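Local coordinates for NADH kinase POS5 (Saccharomyces cerevisiae, PDB 3AFO) that phosphorylates NADH, and less readily NAD(+), with ATP in mitochondria, making the NADPH that supports antioxidant defence, at the interface of chains A and B. Numbering follows the deposited sequence. Chains: chain A/B, NADH kinase POS5.

The interface of chains A and B. Residues chain A 241, 245, 372-374; chain B 267, 269.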
ATOM      1  N   THR A 241     -11.728 -10.262   3.472  1.00 15.93           N
ATOM      2  CA  THR A 241     -11.698  -9.471   4.697  1.00 16.12           C
ATOM      3  C   THR A 241     -10.908 -10.153   5.820  1.00 15.98           C
ATOM      4  O   THR A 241     -10.829  -9.633   6.934  1.00 16.11           O
ATOM      5  CB  THR A 241     -13.128  -9.102   5.156  1.00 16.26           C
ATOM      6  OG1 THR A 241     -13.943 -10.285   5.201  1.00 15.85           O
ATOM      7  CG2 THR A 241     -13.748  -8.111   4.178  1.00 16.51           C
ATOM      8  N   LEU A 245      -6.794  -9.319   3.745  1.00 16.23           N
ATOM      9  CA  LEU A 245      -6.959  -7.903   4.139  1.00 16.85           C
ATOM     10  C   LEU A 245      -5.764  -7.405   4.938  1.00 16.80           C
ATOM     11  O   LEU A 245      -5.212  -6.340   4.656  1.00 16.68           O
ATOM     12  CB  LEU A 245      -8.238  -7.697   4.958  1.00 17.16           C
ATOM     13  CG  LEU A 245      -8.735  -6.244   5.078  1.00 18.60           C
ATOM     14  CD1 LEU A 245      -9.248  -5.757   3.730  1.00 19.81           C
ATOM     15  CD2 LEU A 245      -9.805  -6.106   6.137  1.00 20.00           C
ATOM     16  N   LEU A 372     -15.587  -3.227  10.346  1.00 22.43           N
ATOM     17  CA  LEU A 372     -14.203  -3.052   9.882  1.00 22.39           C
ATOM     18  C   LEU A 372     -13.752  -1.586   9.866  1.00 22.29           C
ATOM     19  O   LEU A 372     -12.562  -1.306   9.741  1.00 22.65           O
ATOM     20  CB  LEU A 372     -14.004  -3.683   8.499  1.00 22.11           C
ATOM     21  CG  LEU A 372     -14.309  -5.176   8.333  1.00 22.10           C
ATOM     22  CD1 LEU A 372     -13.950  -5.583   6.917  1.00 22.43           C
ATOM     23  CD2 LEU A 372     -13.574  -6.045   9.343  1.00 22.45           C
ATOM     24  N   GLY A 373     -14.701  -0.666  10.011  1.00 22.15           N
ATOM     25  CA  GLY A 373     -14.398   0.766  10.001  1.00 22.15           C
ATOM     26  C   GLY A 373     -13.930   1.244   8.639  1.00 22.03           C
ATOM     27  O   GLY A 373     -12.997   2.059   8.549  1.00 21.77           O
ATOM     28  N   PHE A 374     -14.551   0.714   7.580  1.00 21.58           N
ATOM     29  CA  PHE A 374     -14.187   1.074   6.214  1.00 20.85           C
ATOM     30  C   PHE A 374     -14.339   2.575   6.011  1.00 20.66           C
ATOM     31  O   PHE A 374     -15.353   3.150   6.403  1.00 20.43           O
ATOM     32  CB  PHE A 374     -15.058   0.333   5.190  1.00 20.34           C
ATOM     33  CG  PHE A 374     -14.936   0.866   3.792  1.00 20.32           C
ATOM     34  CD1 PHE A 374     -13.807   0.586   3.017  1.00 20.12           C
ATOM     35  CD2 PHE A 374     -15.942   1.659   3.244  1.00 17.96           C
ATOM     36  CE1 PHE A 374     -13.691   1.092   1.733  1.00 18.26           C
ATOM     37  CE2 PHE A 374     -15.839   2.152   1.963  1.00 17.81           C
ATOM     38  CZ  PHE A 374     -14.709   1.872   1.198  1.00 17.92           C
TER
ATOM     39  N   ARG B 267      -4.581  -6.824  11.980  1.00 18.53           N
ATOM     40  CA  ARG B 267      -6.053  -6.815  11.866  1.00 19.24           C
ATOM     41  C   ARG B 267      -6.499  -5.395  12.054  1.00 19.39           C
ATOM     42  O   ARG B 267      -6.996  -5.025  13.117  1.00 19.48           O
ATOM     43  CB  ARG B 267      -6.743  -7.678  12.936  1.00 19.44           C
ATOM     44  CG  ARG B 267      -6.445  -9.152  12.882  1.00 20.60           C
ATOM     45  CD  ARG B 267      -6.793  -9.767  11.533  1.00 21.11           C
ATOM     46  NE  ARG B 267      -8.183  -9.541  11.157  1.00 22.98           N
ATOM     47  CZ  ARG B 267      -8.635  -9.562   9.907  1.00 24.81           C
ATOM     48  NH1 ARG B 267      -7.808  -9.790   8.898  1.00 26.69           N
ATOM     49  NH2 ARG B 267      -9.919  -9.350   9.668  1.00 24.79           N
ATOM     50  N   LEU B 269      -7.377  -1.714   9.270  1.00 19.74           N
ATOM     51  CA  LEU B 269      -7.243  -1.054   7.983  1.00 19.78           C
ATOM     52  C   LEU B 269      -6.361   0.190   8.079  1.00 20.09           C
ATOM     53  O   LEU B 269      -6.018   0.784   7.063  1.00 21.33           O
ATOM     54  CB  LEU B 269      -8.615  -0.678   7.436  1.00 19.77           C
ATOM     55  CG  LEU B 269      -9.522  -1.789   6.906  1.00 18.66           C
ATOM     56  CD1 LEU B 269     -10.887  -1.186   6.571  1.00 18.92           C
ATOM     57  CD2 LEU B 269      -8.912  -2.464   5.666  1.00 16.72           C
TER
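B:Leu269 packs against A:Leu245 with one methyl and against the backbone of A:Leu372 and A:Phe374 with the other. About half of the surface hidden in this patch, 35 Å² of 68 Å², is its own. The patch is part of a two-fold symmetric interface between copies of the kinase in the deposited tetramer; the structure alone does not show whether this tetramer forms in the cell. The packed part lies around the fork of this leucine. CD2 sits over the branched end of A:Leu245, on helix 243-246, and is 3.8 Å from A:Leu245 CD2. It is about as near to CG and CD1 of A:Leu245, and the two side chains cross at about a right angle. A:Leu245 has CG anti to its backbone N (chi1 -163°), which turns this end toward chain B. The other methyl, CD1, points to the loop of residues 372-374. It lies 3.6 Å from the carbonyl O of A:Leu372 and 4.0 Å from CA of A:Phe374. Here a methyl meets backbone atoms.

The side at B:Arg267 is looser, with little surface hidden. Its chain bends at chi2 and chi3 and brings the guanidinium edge-on to the end of 3-10 helix 238-241. The bond is nearly straight: B:Arg267 NH2 donates to A:Thr241 O at 2.9 Å, with 172° at the hydrogen. An alanine here would probably leave the carbonyl of A:Thr241 without its partner from chain B and weaken the polar link between the two chains. NH2 lies in the plane of that carbonyl, and the oxygen lies in the guanidinium plane.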